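Local coordinates for protein beta-agarase (Persicobacter, PDB 6AII) that probably hydrolyses agarose to neoagarobiose as the catalytic domain of a family GH16 beta-agarase with a jelly-roll fold, at residues 124-129 / 149-154; 131-136 / 284-289; 169-174 / 203-208; 75-80 / 310-315; 164-169 / 295-300. All coordinates share one frame; numbering follows the deposited sequence.

Interaction 1. Residues 124-129 / 149-154; sequences VKIADA and CENYGG
The side-chain amide of N151 meets I126 on one face and the backbone N of G153 on the other. This is a worked case of two strand ends closing against each other in the GH16 jelly roll: strand 118-125 belongs to one sheet of the sandwich and strand 144-151, which carries the E-x-D-x-x-E signature of the family, to the other. CD1 of I126 lies over the amide, 3.7 Å from N151 CG, while its CG2 comes obliquely to the oxygen, closing to 3.0 Å from N151 OD1. Below the opposite face, G153 N donates to N151 OD1 at 2.9 Å from well outside the carbonyl plane, which makes an Asx turn. N151 ND2 bonds to the carbonyl of H172, so the amide is held at both polar atoms. Beyond the strands the chains meet through backbone. D128 centres an inverse gamma turn, and A129 O accepts a nearly straight bond from G154 N at 2.9 Å. Both glycines fit closely here. A side chain on G153 would run into A129 O, and one on G154 would strike the D128 carboxylate, whose OD1 rests 3.6 Å from G154 CA. On the A129 carbonyl a second, weaker contact is added by G153 CA, its C-H directed at A129 O over 3.3 Å.

Interaction 2. Residues 131-136 / 284-289; sequences FANNVW and INIEAQ
N285 and W136 both hold CG in the crowded position between the backbone N and the carbonyl carbon (chi1 79° and 56°), and from there the amide and the indole reach each other across two antiparallel strands. W136 NE1 donates to N285 OD1 at 3.1 Å; the oxygen sits in the indole plane and the bond runs nearly along the C=O axis. N134 ND2 adds a weak, 3.5 Å bond to N285 OD1. On the other side of the amide, N285 ND2 gives to E287 OE1 at 3.0 Å and to the carbonyl of I286. E287 OE2 in turn receives Q289 NE2 at 2.7 Å through its anti lone pair, and a water joins Q289 NE2 to N134 OD1. On the reverse face, which I286 shares with N133, CG2 of I286 packs obliquely at 3.6 Å from F131 CE1, within the interior of the sandwich. With donors gathered at its oxygen and acceptors at its nitrogen, the N285 amide probably keeps this orientation, since turning it over would set its NH2 against the indole N-H.

Interaction 3. Residues 169-174 / 203-208; sequences FAKHIH and WYYENG
H174 and W203 make the tight part of this contact, an offset stack with ring centroids 4.1 Å apart and planes 21° from parallel. H174 CD2 rides over the indole, 3.4 Å from W203 CE2, and H174 CB lies over the face of its six-membered ring. The same indole turns its edge toward the face of H172, and H172 NE2 reaches to 3.4 Å from Y205 CD1, completing an aromatic cluster where strand 173-181 pairs antiparallel with the short strand 203-204, I173 N bonding to Y204 O at 2.8 Å. The other end is looser. The extended K171 chain runs beside the Y205 ring with CE over the face, while its ammonium makes an off-centre cation-pi contact, K171 NZ standing 4.3 Å from the ring centroid. A water there links K171 O to E206 N. Within the cluster neither histidine is likely to turn easily: H172 ND1 donates to the carbonyl of W168, and H174 ND1 is tied to E150 OE1, so polar bonds fix rings whose faces and edges do the packing.

Interaction 4. Residues 75-80 / 310-315; sequences HMNIVA and DHIMKV
I78 and M313 face each other at the apolar centre, with I78 CB 4.2 Å from M313 CB. M76 and V315 pair beside them, and I78 CD1 reaches toward V315 CG2. These side chains point inward from two neighbouring antiparallel strands, 75-79 and 312-325, of one sheet of the jelly roll, and I78 and M313 touch I284 of the opposing sheet. Five backbone bonds join the two segments, the last of them, A80 N to H311 O at 2.9 Å, just past the strand pairing. On the outer face V79 lies alongside I312, and further on the surface turns polar. K314 stretches out beside H75 and lays its CD over one face of the imidazole, 3.7 Å from H75 CE1. A weak bond from H75 ND1 to N77 OD1 helps hold that ring; the H75 side chain is about 5 Å from the bound calcium ion. An alanine at H75 would probably leave the aliphatic part of K314 without the face it packs on and N77 OD1 without this donor. K314 NZ, salt-bridged to E309, also donates to a water at 3.0 Å, and that water lies 3.2 Å from H75 NE2.

Interaction 5. Residues 164-169 / 295-300; sequences AMNAWF and AGRYPT
R297 reaches F169 by a chain that leaves the backbone with CG anti to the carbonyl carbon (chi1 -68°), continues extended, and then bends at chi3 (-53°). The contact joins the N-terminus of helix 167-170 to the loop after helix 290-294, which ends in a Schellman motif at G296 and passes straight into an inverse gamma turn centred on R297. The bend places NE beside the ring, and the guanidinium beyond it lies between two apolar groups: F169 CE2 over the centre of one face, 3.4 Å from R297 CZ, and A295 CB nearer the rim of the other. The phenyl and guanidinium planes differ by only 20°. R297 NE bonds to N292 OD1 and NH1 to the carbonyl of T163, which together with the two faces probably limits its turning. An alanine at R297 would probably open a gap between F169 and A295 and leave N292 OD1 and the T163 carbonyl without these donors. Lower down the chain, R297 CD passes 3.5 Å from M165 O and 3.6 Å from N166 OD1; the amide of N166 is held from its other end by ND2, bonded to the carbonyls of Y152 and G154. At the base A164 CB rests 3.8 Å from G296 O.

The five contacts step across one end of the sandwich. Interactions 1 and 2 lie closest, their centres 8 Å apart, and share the sheet of neighbouring strands 132-139 and 144-151, which strand 173-181 extends to interaction 3. Interaction 4, in the other sheet, packs against interaction 2 through I284, I286 and M313, and joins interaction 1 where strands 118-125 and 312-325 pair. Interaction 5 shares F169 and helix 167-170 with interaction 3. The farthest centres, those of interactions 3 and 4, are 21 Å apart. Along the chain interaction 4 encloses all the others, pairing residues 230 apart, so closing this part of the jelly roll depends on the chain's late return.

Interaction 1. Residues 124-129 / 149-154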
# COMPACT_ATOMS: atom_id res chain seq x y z
N VAL A 124 1.34 -10.11 2.31
CA VAL A 124 2.09 -9.35 3.29
C VAL A 124 1.72 -9.83 4.68
O VAL A 124 0.58 -10.22 4.91
CB VAL A 124 1.81 -7.85 3.15
CG1 VAL A 124 2.30 -7.32 1.80
CG2 VAL A 124 0.38 -7.50 3.39
N LYS A 125 2.66 -9.66 5.61
CA LYS A 125 2.33 -9.77 7.01
C LYS A 125 2.54 -8.39 7.64
O LYS A 125 3.68 -7.96 7.82
CB LYS A 125 3.21 -10.80 7.71
CG LYS A 125 2.61 -11.48 8.91
CD LYS A 125 2.46 -10.62 10.07
CE LYS A 125 3.75 -10.12 10.65
NZ LYS A 125 3.41 -9.25 11.82
N ILE A 126 1.43 -7.72 7.81
CA ILE A 126 1.43 -6.36 8.40
C ILE A 126 2.09 -6.42 9.79
O ILE A 126 1.85 -7.34 10.56
CB ILE A 126 -0.00 -5.85 8.39
CG1 ILE A 126 -0.34 -5.44 6.94
CG2 ILE A 126 -0.16 -4.64 9.36
CD1 ILE A 126 -1.75 -5.24 6.60
N ALA A 127 2.95 -5.45 10.08
CA ALA A 127 3.64 -5.37 11.37
C ALA A 127 2.63 -5.26 12.52
O ALA A 127 1.68 -4.50 12.43
CB ALA A 127 4.55 -4.20 11.39
N ASP A 128 2.94 -6.03 13.59
CA ASP A 128 2.14 -5.92 14.79
C ASP A 128 2.73 -4.80 15.64
O ASP A 128 3.30 -5.04 16.66
CB ASP A 128 2.08 -7.24 15.51
CG ASP A 128 1.06 -7.25 16.63
OD1 ASP A 128 0.34 -6.23 16.78
OD2 ASP A 128 1.01 -8.33 17.30
N ALA A 129 2.57 -3.61 15.12
CA ALA A 129 3.23 -2.39 15.64
C ALA A 129 2.43 -1.19 15.20
O ALA A 129 1.64 -1.24 14.26
CB ALA A 129 4.64 -2.32 15.13
N CYS A 149 -3.22 -0.85 -0.46
CA CYS A 149 -3.41 -1.07 0.99
C CYS A 149 -2.75 0.08 1.75
O CYS A 149 -1.56 0.30 1.56
CB CYS A 149 -2.75 -2.37 1.41
SG CYS A 149 -2.60 -2.60 3.24
N GLU A 150 -3.49 0.81 2.58
CA GLU A 150 -2.92 1.62 3.61
C GLU A 150 -3.53 1.12 4.91
O GLU A 150 -4.76 1.05 5.05
CB GLU A 150 -3.14 3.14 3.50
CG GLU A 150 -2.71 3.69 2.19
CD GLU A 150 -2.98 5.20 2.14
OE1 GLU A 150 -3.96 5.53 1.47
OE2 GLU A 150 -2.26 6.00 2.86
N ASN A 151 -2.69 0.66 5.80
CA ASN A 151 -3.12 0.04 7.04
C ASN A 151 -2.19 0.49 8.14
O ASN A 151 -1.04 0.85 7.82
CB ASN A 151 -3.09 -1.47 6.86
CG ASN A 151 -3.17 -2.24 8.16
OD1 ASN A 151 -2.13 -2.45 8.77
ND2 ASN A 151 -4.37 -2.40 8.65
N TYR A 152 -2.69 0.54 9.36
CA TYR A 152 -1.96 1.15 10.43
C TYR A 152 -1.50 0.19 11.50
O TYR A 152 -1.21 0.60 12.66
CB TYR A 152 -2.85 2.28 10.96
CG TYR A 152 -2.97 3.35 9.91
CD1 TYR A 152 -1.94 4.28 9.72
CD2 TYR A 152 -3.99 3.32 9.00
CE1 TYR A 152 -2.01 5.22 8.70
CE2 TYR A 152 -4.08 4.24 7.97
CZ TYR A 152 -3.07 5.18 7.82
OH TYR A 152 -3.10 6.05 6.76
N GLY A 153 -1.39 -1.11 11.24
CA GLY A 153 -0.65 -2.01 12.07
C GLY A 153 -1.48 -2.59 13.23
O GLY A 153 -2.66 -2.95 13.09
N GLY A 154 -0.82 -2.68 14.36
CA GLY A 154 -1.37 -3.37 15.51
C GLY A 154 -1.86 -2.44 16.60
O GLY A 154 -1.90 -1.23 16.44

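Interaction 2. Residues 131-136 / 284-289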
# COMPACT_ATOMS: atom_id res chain seq x y z
N PHE A 131 2.31 1.64 13.26
CA PHE A 131 2.80 2.47 12.18
C PHE A 131 2.10 2.05 10.89
O PHE A 131 1.50 0.96 10.85
CB PHE A 131 4.34 2.41 12.05
CG PHE A 131 5.06 1.10 11.89
CD1 PHE A 131 4.90 0.32 10.75
CD2 PHE A 131 5.89 0.63 12.90
CE1 PHE A 131 5.56 -0.90 10.62
CE2 PHE A 131 6.58 -0.56 12.75
CZ PHE A 131 6.40 -1.33 11.63
N ALA A 132 2.25 2.85 9.86
CA ALA A 132 1.60 2.61 8.56
C ALA A 132 2.37 1.55 7.78
O ALA A 132 3.60 1.54 7.78
CB ALA A 132 1.51 3.86 7.75
N ASN A 133 1.59 0.62 7.20
CA ASN A 133 2.07 -0.45 6.35
C ASN A 133 1.37 -0.25 5.00
O ASN A 133 0.17 -0.41 4.91
CB ASN A 133 1.72 -1.81 6.94
CG ASN A 133 2.37 -2.14 8.26
OD1 ASN A 133 3.11 -3.15 8.26
ND2 ASN A 133 2.02 -1.42 9.36
N ASN A 134 2.13 0.13 3.95
CA ASN A 134 1.53 0.66 2.73
C ASN A 134 2.00 -0.15 1.49
O ASN A 134 3.14 -0.52 1.39
CB ASN A 134 1.97 2.09 2.48
CG ASN A 134 1.50 3.07 3.54
OD1 ASN A 134 0.41 2.95 4.11
ND2 ASN A 134 2.36 4.06 3.75
N VAL A 135 1.06 -0.38 0.60
CA VAL A 135 1.29 -0.96 -0.72
C VAL A 135 0.54 -0.06 -1.71
O VAL A 135 -0.68 0.09 -1.63
CB VAL A 135 0.80 -2.41 -0.85
CG1 VAL A 135 1.19 -2.96 -2.21
CG2 VAL A 135 1.32 -3.30 0.25
N TRP A 136 1.27 0.59 -2.62
CA TRP A 136 0.63 1.59 -3.45
C TRP A 136 1.43 1.78 -4.73
O TRP A 136 2.49 1.24 -4.85
CB TRP A 136 0.39 2.90 -2.71
CG TRP A 136 1.60 3.53 -2.10
CD1 TRP A 136 2.36 3.08 -1.05
CD2 TRP A 136 2.19 4.77 -2.50
NE1 TRP A 136 3.36 3.97 -0.75
CE2 TRP A 136 3.27 5.01 -1.64
CE3 TRP A 136 1.87 5.67 -3.53
CZ2 TRP A 136 4.02 6.17 -1.71
CZ3 TRP A 136 2.63 6.82 -3.61
CH2 TRP A 136 3.73 7.01 -2.76
N ILE A 284 6.29 -0.21 -1.71
CA ILE A 284 5.91 -0.88 -0.45
C ILE A 284 6.76 -0.25 0.66
O ILE A 284 7.97 -0.18 0.56
CB ILE A 284 6.13 -2.39 -0.48
CG1 ILE A 284 5.45 -2.98 -1.72
CG2 ILE A 284 5.62 -2.97 0.83
CD1 ILE A 284 5.41 -4.49 -1.70
N ASN A 285 6.10 0.28 1.67
CA ASN A 285 6.86 0.98 2.67
C ASN A 285 6.13 1.00 4.01
O ASN A 285 4.91 0.71 4.11
CB ASN A 285 7.18 2.43 2.28
CG ASN A 285 6.00 3.37 2.49
OD1 ASN A 285 5.07 3.39 1.71
ND2 ASN A 285 6.01 4.17 3.54
N ILE A 286 6.89 1.40 5.03
CA ILE A 286 6.32 1.70 6.32
C ILE A 286 6.66 3.16 6.66
O ILE A 286 7.61 3.72 6.11
CB ILE A 286 6.81 0.76 7.44
CG1 ILE A 286 8.31 0.91 7.72
CG2 ILE A 286 6.39 -0.69 7.09
CD1 ILE A 286 8.89 -0.02 8.80
N GLU A 287 5.79 3.80 7.41
CA GLU A 287 6.05 5.17 7.79
C GLU A 287 5.30 5.53 9.06
O GLU A 287 4.30 4.92 9.42
CB GLU A 287 5.65 6.10 6.65
CG GLU A 287 4.30 6.01 6.15
CD GLU A 287 4.02 6.80 4.83
OE1 GLU A 287 4.82 6.87 3.88
OE2 GLU A 287 3.00 7.48 4.85
N ALA A 288 5.79 6.60 9.66
CA ALA A 288 5.15 7.24 10.83
C ALA A 288 4.72 8.61 10.35
O ALA A 288 5.59 9.49 10.27
CB ALA A 288 6.06 7.29 11.99
N GLN A 289 3.47 8.80 10.00
CA GLN A 289 3.04 10.08 9.45
C GLN A 289 2.88 11.09 10.60
O GLN A 289 2.62 10.73 11.75
CB GLN A 289 1.72 9.92 8.69
CG GLN A 289 1.86 8.88 7.57
CD GLN A 289 0.64 8.02 7.34
OE1 GLN A 289 -0.39 8.15 7.99
NE2 GLN A 289 0.78 7.09 6.42
O HOH W 1 -0.77 5.35 4.98

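Interaction 3. Residues 169-174 / 203-208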
# COMPACT_ATOMS: atom_id res chain seq x y z
N PHE A 169 -7.79 2.68 13.70
CA PHE A 169 -6.93 2.66 12.62
C PHE A 169 -6.58 1.20 12.30
O PHE A 169 -6.60 0.86 11.15
CB PHE A 169 -5.69 3.51 12.86
CG PHE A 169 -6.07 4.96 13.07
CD1 PHE A 169 -6.26 5.79 11.99
CD2 PHE A 169 -6.30 5.42 14.34
CE1 PHE A 169 -6.66 7.11 12.20
CE2 PHE A 169 -6.75 6.71 14.53
CZ PHE A 169 -6.93 7.53 13.47
N ALA A 170 -6.33 0.38 13.31
CA ALA A 170 -5.76 -0.95 13.04
C ALA A 170 -6.79 -1.81 12.32
O ALA A 170 -6.40 -2.77 11.65
CB ALA A 170 -5.33 -1.61 14.35
N LYS A 171 -8.07 -1.57 12.47
CA LYS A 171 -9.01 -2.52 11.92
C LYS A 171 -9.25 -2.32 10.42
O LYS A 171 -9.84 -3.18 9.77
CB LYS A 171 -10.33 -2.47 12.68
CG LYS A 171 -11.19 -1.26 12.40
CD LYS A 171 -12.38 -1.23 13.37
CE LYS A 171 -13.28 -0.04 13.16
NZ LYS A 171 -14.44 -0.18 14.10
N HIS A 172 -8.80 -1.20 9.88
CA HIS A 172 -9.12 -0.82 8.52
C HIS A 172 -7.99 -1.16 7.54
O HIS A 172 -6.81 -1.41 7.87
CB HIS A 172 -9.39 0.66 8.42
CG HIS A 172 -10.59 1.14 9.08
ND1 HIS A 172 -10.55 1.57 10.39
CD2 HIS A 172 -11.86 1.22 8.71
CE1 HIS A 172 -11.74 1.89 10.74
NE2 HIS A 172 -12.58 1.72 9.74
N ILE A 173 -8.43 -1.29 6.31
CA ILE A 173 -7.53 -1.21 5.11
C ILE A 173 -8.13 -0.12 4.23
O ILE A 173 -9.25 -0.27 3.74
CB ILE A 173 -7.36 -2.55 4.39
CG1 ILE A 173 -6.68 -3.61 5.25
CG2 ILE A 173 -6.52 -2.36 3.11
CD1 ILE A 173 -6.76 -5.02 4.69
N HIS A 174 -7.35 0.90 3.93
CA HIS A 174 -7.77 1.94 3.01
C HIS A 174 -7.63 1.49 1.56
O HIS A 174 -6.57 1.06 1.21
CB HIS A 174 -6.94 3.20 3.27
CG HIS A 174 -7.45 4.42 2.58
ND1 HIS A 174 -6.59 5.32 1.94
CD2 HIS A 174 -8.70 4.90 2.44
CE1 HIS A 174 -7.32 6.33 1.47
NE2 HIS A 174 -8.59 6.13 1.80
N TRP A 203 -12.73 3.00 3.53
CA TRP A 203 -11.97 2.47 4.64
C TRP A 203 -12.60 1.11 5.01
O TRP A 203 -13.63 1.00 5.69
CB TRP A 203 -12.00 3.42 5.82
CG TRP A 203 -11.13 4.64 5.63
CD1 TRP A 203 -11.45 5.84 5.06
CD2 TRP A 203 -9.74 4.72 5.94
NE1 TRP A 203 -10.37 6.67 5.03
CE2 TRP A 203 -9.30 6.01 5.58
CE3 TRP A 203 -8.82 3.80 6.46
CZ2 TRP A 203 -7.99 6.39 5.73
CZ3 TRP A 203 -7.51 4.18 6.61
CH2 TRP A 203 -7.11 5.48 6.27
N TYR A 204 -12.06 0.11 4.37
CA TYR A 204 -12.58 -1.29 4.51
C TYR A 204 -12.31 -1.82 5.91
O TYR A 204 -11.20 -1.72 6.46
CB TYR A 204 -11.87 -2.20 3.51
CG TYR A 204 -12.35 -3.64 3.56
CD1 TYR A 204 -13.47 -3.98 2.87
CD2 TYR A 204 -11.73 -4.55 4.39
CE1 TYR A 204 -13.99 -5.26 2.94
CE2 TYR A 204 -12.20 -5.86 4.43
CZ TYR A 204 -13.33 -6.18 3.71
OH TYR A 204 -13.89 -7.43 3.83
N TYR A 205 -13.33 -2.48 6.49
CA TYR A 205 -13.11 -3.26 7.73
C TYR A 205 -14.22 -4.32 7.81
O TYR A 205 -15.12 -4.31 7.00
CB TYR A 205 -13.00 -2.43 9.03
CG TYR A 205 -14.30 -1.86 9.53
CD1 TYR A 205 -14.86 -0.73 8.94
CD2 TYR A 205 -14.93 -2.45 10.62
CE1 TYR A 205 -16.06 -0.20 9.40
CE2 TYR A 205 -16.11 -1.90 11.11
CZ TYR A 205 -16.62 -0.76 10.54
OH TYR A 205 -17.82 -0.19 10.95
N GLU A 206 -14.03 -5.27 8.70
CA GLU A 206 -14.97 -6.39 8.93
C GLU A 206 -15.32 -6.41 10.40
O GLU A 206 -14.43 -6.39 11.28
CB GLU A 206 -14.30 -7.69 8.53
CG GLU A 206 -14.06 -7.77 7.05
CD GLU A 206 -13.28 -9.02 6.67
OE1 GLU A 206 -13.08 -9.87 7.54
OE2 GLU A 206 -12.87 -9.11 5.51
N ASN A 207 -16.64 -6.44 10.68
CA ASN A 207 -17.09 -6.60 12.04
C ASN A 207 -16.41 -7.80 12.70
O ASN A 207 -16.42 -8.91 12.09
CB ASN A 207 -18.62 -6.81 12.06
CG ASN A 207 -19.20 -7.06 13.45
OD1 ASN A 207 -19.04 -8.12 14.12
ND2 ASN A 207 -19.83 -6.01 13.94
N GLY A 208 -15.79 -7.59 13.86
CA GLY A 208 -15.14 -8.61 14.63
C GLY A 208 -13.64 -8.65 14.48
O GLY A 208 -12.95 -9.23 15.33
O HOH W 2 -11.55 -5.29 10.27

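Interaction 4. Residues 75-80 / 310-315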
# COMPACT_ATOMS: atom_id res chain seq x y z
N HIS A 75 10.86 -13.97 2.91
CA HIS A 75 10.14 -12.69 2.70
C HIS A 75 11.10 -11.51 2.69
O HIS A 75 12.17 -11.51 3.34
CB HIS A 75 9.10 -12.47 3.80
CG HIS A 75 9.53 -12.95 5.12
ND1 HIS A 75 10.39 -12.21 5.94
CD2 HIS A 75 9.26 -14.09 5.80
CE1 HIS A 75 10.60 -12.93 7.05
NE2 HIS A 75 9.94 -14.02 6.98
N MET A 76 10.65 -10.47 2.01
CA MET A 76 11.28 -9.15 2.12
C MET A 76 10.88 -8.60 3.50
O MET A 76 9.71 -8.78 3.93
CB MET A 76 10.78 -8.19 1.04
CG MET A 76 11.26 -6.79 1.24
SD MET A 76 10.90 -5.78 -0.26
CE MET A 76 12.15 -6.24 -1.35
N ASN A 77 11.82 -7.99 4.18
CA ASN A 77 11.64 -7.42 5.52
C ASN A 77 11.76 -5.89 5.38
O ASN A 77 12.76 -5.39 4.87
CB ASN A 77 12.75 -7.87 6.46
CG ASN A 77 12.83 -9.37 6.58
OD1 ASN A 77 11.85 -9.92 7.03
ND2 ASN A 77 13.98 -9.95 6.20
N ILE A 78 10.74 -5.18 5.84
CA ILE A 78 10.73 -3.72 5.87
C ILE A 78 10.69 -3.34 7.35
O ILE A 78 9.67 -3.50 8.02
CB ILE A 78 9.62 -3.14 5.01
CG1 ILE A 78 9.66 -3.68 3.58
CG2 ILE A 78 9.75 -1.62 5.00
CD1 ILE A 78 8.52 -3.23 2.70
N VAL A 79 11.85 -2.90 7.87
CA VAL A 79 12.12 -2.89 9.29
C VAL A 79 11.95 -1.51 9.93
O VAL A 79 12.41 -0.56 9.33
CB VAL A 79 13.53 -3.42 9.59
CG1 VAL A 79 13.86 -3.31 11.05
CG2 VAL A 79 13.64 -4.84 9.03
N ALA A 80 11.28 -1.46 11.06
CA ALA A 80 11.30 -0.29 11.97
C ALA A 80 12.29 -0.54 13.09
O ALA A 80 12.18 -1.54 13.83
CB ALA A 80 9.92 0.06 12.50
N ASP A 310 8.13 -7.96 15.77
CA ASP A 310 6.84 -7.43 15.41
C ASP A 310 6.92 -6.07 14.68
O ASP A 310 5.87 -5.69 14.10
CB ASP A 310 5.96 -7.28 16.65
CG ASP A 310 5.40 -8.60 17.19
OD1 ASP A 310 5.30 -9.57 16.42
OD2 ASP A 310 5.07 -8.64 18.39
N HIS A 311 8.05 -5.37 14.74
CA HIS A 311 8.15 -4.06 14.13
C HIS A 311 8.73 -4.19 12.73
O HIS A 311 9.59 -3.44 12.31
CB HIS A 311 8.96 -3.14 15.06
CG HIS A 311 8.13 -2.72 16.22
ND1 HIS A 311 7.78 -3.57 17.25
CD2 HIS A 311 7.58 -1.51 16.51
CE1 HIS A 311 6.96 -2.91 18.06
NE2 HIS A 311 6.85 -1.63 17.65
N ILE A 312 8.24 -5.16 11.97
CA ILE A 312 8.71 -5.48 10.63
C ILE A 312 7.46 -5.79 9.80
O ILE A 312 6.67 -6.69 10.17
CB ILE A 312 9.64 -6.70 10.60
CG1 ILE A 312 10.80 -6.55 11.60
CG2 ILE A 312 10.12 -6.98 9.17
CD1 ILE A 312 11.73 -7.75 11.61
N MET A 313 7.39 -5.17 8.67
CA MET A 313 6.39 -5.49 7.65
C MET A 313 7.05 -6.51 6.71
O MET A 313 8.11 -6.24 6.16
CB MET A 313 5.97 -4.28 6.85
CG MET A 313 4.90 -4.58 5.79
SD MET A 313 4.58 -3.07 4.79
CE MET A 313 3.41 -3.73 3.62
N LYS A 314 6.43 -7.68 6.53
CA LYS A 314 7.06 -8.77 5.77
C LYS A 314 6.29 -8.96 4.45
O LYS A 314 5.03 -8.84 4.44
CB LYS A 314 7.05 -10.08 6.55
CG LYS A 314 7.83 -9.99 7.83
CD LYS A 314 7.79 -11.26 8.68
CE LYS A 314 8.57 -11.05 9.95
NZ LYS A 314 8.39 -12.22 10.85
N VAL A 315 7.01 -9.23 3.38
CA VAL A 315 6.36 -9.43 2.10
C VAL A 315 6.78 -10.83 1.61
O VAL A 315 7.93 -11.03 1.21
CB VAL A 315 6.71 -8.35 1.06
CG1 VAL A 315 5.93 -8.56 -0.24
CG2 VAL A 315 6.49 -6.93 1.61
O HOH W 3 8.71 -14.98 9.75

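Interaction 5. Residues 164-169 / 295-300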
# COMPACT_ATOMS: atom_id res chain seq x y z
N ALA A 164 -3.75 8.17 21.52
CA ALA A 164 -2.64 7.18 21.28
C ALA A 164 -3.24 5.79 21.02
O ALA A 164 -2.48 4.86 20.64
CB ALA A 164 -1.66 7.14 22.40
N MET A 165 -4.54 5.62 21.29
CA MET A 165 -5.14 4.31 21.01
C MET A 165 -5.19 4.13 19.50
O MET A 165 -5.63 4.99 18.77
CB MET A 165 -6.52 4.20 21.66
CG MET A 165 -6.32 4.22 23.15
SD MET A 165 -7.91 4.02 24.06
CE MET A 165 -8.93 5.28 23.32
N ASN A 166 -4.84 2.91 19.07
CA ASN A 166 -4.81 2.66 17.61
C ASN A 166 -5.96 1.77 17.11
O ASN A 166 -5.97 1.38 15.95
CB ASN A 166 -3.49 1.98 17.23
CG ASN A 166 -3.13 2.21 15.77
OD1 ASN A 166 -3.31 3.31 15.27
ND2 ASN A 166 -2.52 1.20 15.13
N ALA A 167 -6.94 1.42 17.93
CA ALA A 167 -7.99 0.46 17.52
C ALA A 167 -8.72 0.86 16.26
O ALA A 167 -8.87 -0.01 15.35
CB ALA A 167 -8.96 0.28 18.66
N TRP A 168 -9.19 2.11 16.08
CA TRP A 168 -9.93 2.46 14.85
C TRP A 168 -9.05 2.23 13.64
O TRP A 168 -9.44 1.74 12.56
CB TRP A 168 -10.51 3.92 14.89
CG TRP A 168 -11.27 4.32 13.64
CD1 TRP A 168 -12.64 4.33 13.56
CD2 TRP A 168 -10.81 4.72 12.34
NE1 TRP A 168 -13.02 4.70 12.31
CE2 TRP A 168 -11.95 4.96 11.53
CE3 TRP A 168 -9.57 4.92 11.73
CZ2 TRP A 168 -11.88 5.37 10.21
CZ3 TRP A 168 -9.49 5.31 10.42
CH2 TRP A 168 -10.64 5.51 9.64
N PHE A 169 -7.79 2.68 13.70
CA PHE A 169 -6.93 2.66 12.62
C PHE A 169 -6.58 1.20 12.30
O PHE A 169 -6.60 0.86 11.15
CB PHE A 169 -5.69 3.51 12.86
CG PHE A 169 -6.07 4.96 13.07
CD1 PHE A 169 -6.26 5.79 11.99
CD2 PHE A 169 -6.30 5.42 14.34
CE1 PHE A 169 -6.66 7.11 12.20
CE2 PHE A 169 -6.75 6.71 14.53
CZ PHE A 169 -6.93 7.53 13.47
N ALA A 295 -0.26 12.40 17.54
CA ALA A 295 -1.36 11.85 18.37
C ALA A 295 -0.86 10.80 19.35
O ALA A 295 -1.67 10.35 20.21
CB ALA A 295 -2.46 11.32 17.43
N GLY A 296 0.41 10.32 19.25
CA GLY A 296 0.92 9.30 20.07
C GLY A 296 0.80 7.91 19.44
O GLY A 296 1.26 6.91 20.05
N ARG A 297 0.26 7.87 18.20
CA ARG A 297 0.15 6.60 17.44
C ARG A 297 1.48 6.40 16.69
O ARG A 297 1.60 6.52 15.48
CB ARG A 297 -1.08 6.65 16.53
CG ARG A 297 -2.40 6.64 17.31
CD ARG A 297 -3.66 6.65 16.45
NE ARG A 297 -3.66 7.72 15.50
CZ ARG A 297 -4.34 8.86 15.59
NH1 ARG A 297 -4.99 9.15 16.71
NH2 ARG A 297 -4.37 9.66 14.55
N TYR A 298 2.41 5.92 17.48
CA TYR A 298 3.79 5.89 17.17
C TYR A 298 4.46 4.88 18.10
O TYR A 298 4.12 4.85 19.29
CB TYR A 298 4.30 7.32 17.50
CG TYR A 298 5.70 7.58 17.06
CD1 TYR A 298 6.72 7.98 17.91
CD2 TYR A 298 6.00 7.29 15.72
CE1 TYR A 298 7.98 8.27 17.41
CE2 TYR A 298 7.27 7.50 15.23
CZ TYR A 298 8.25 8.03 16.06
OH TYR A 298 9.45 8.17 15.46
N PRO A 299 5.38 4.01 17.64
CA PRO A 299 5.88 2.96 18.59
C PRO A 299 6.59 3.53 19.83
O PRO A 299 7.36 4.48 19.68
CB PRO A 299 6.86 2.17 17.78
CG PRO A 299 6.37 2.33 16.36
CD PRO A 299 5.95 3.79 16.33
N THR A 300 6.21 3.03 20.97
CA THR A 300 6.96 3.39 22.20
C THR A 300 8.29 2.68 22.16
O THR A 300 8.46 1.68 21.53
CB THR A 300 6.18 3.05 23.47
OG1 THR A 300 5.99 1.64 23.56
CG2 THR A 300 4.83 3.70 23.50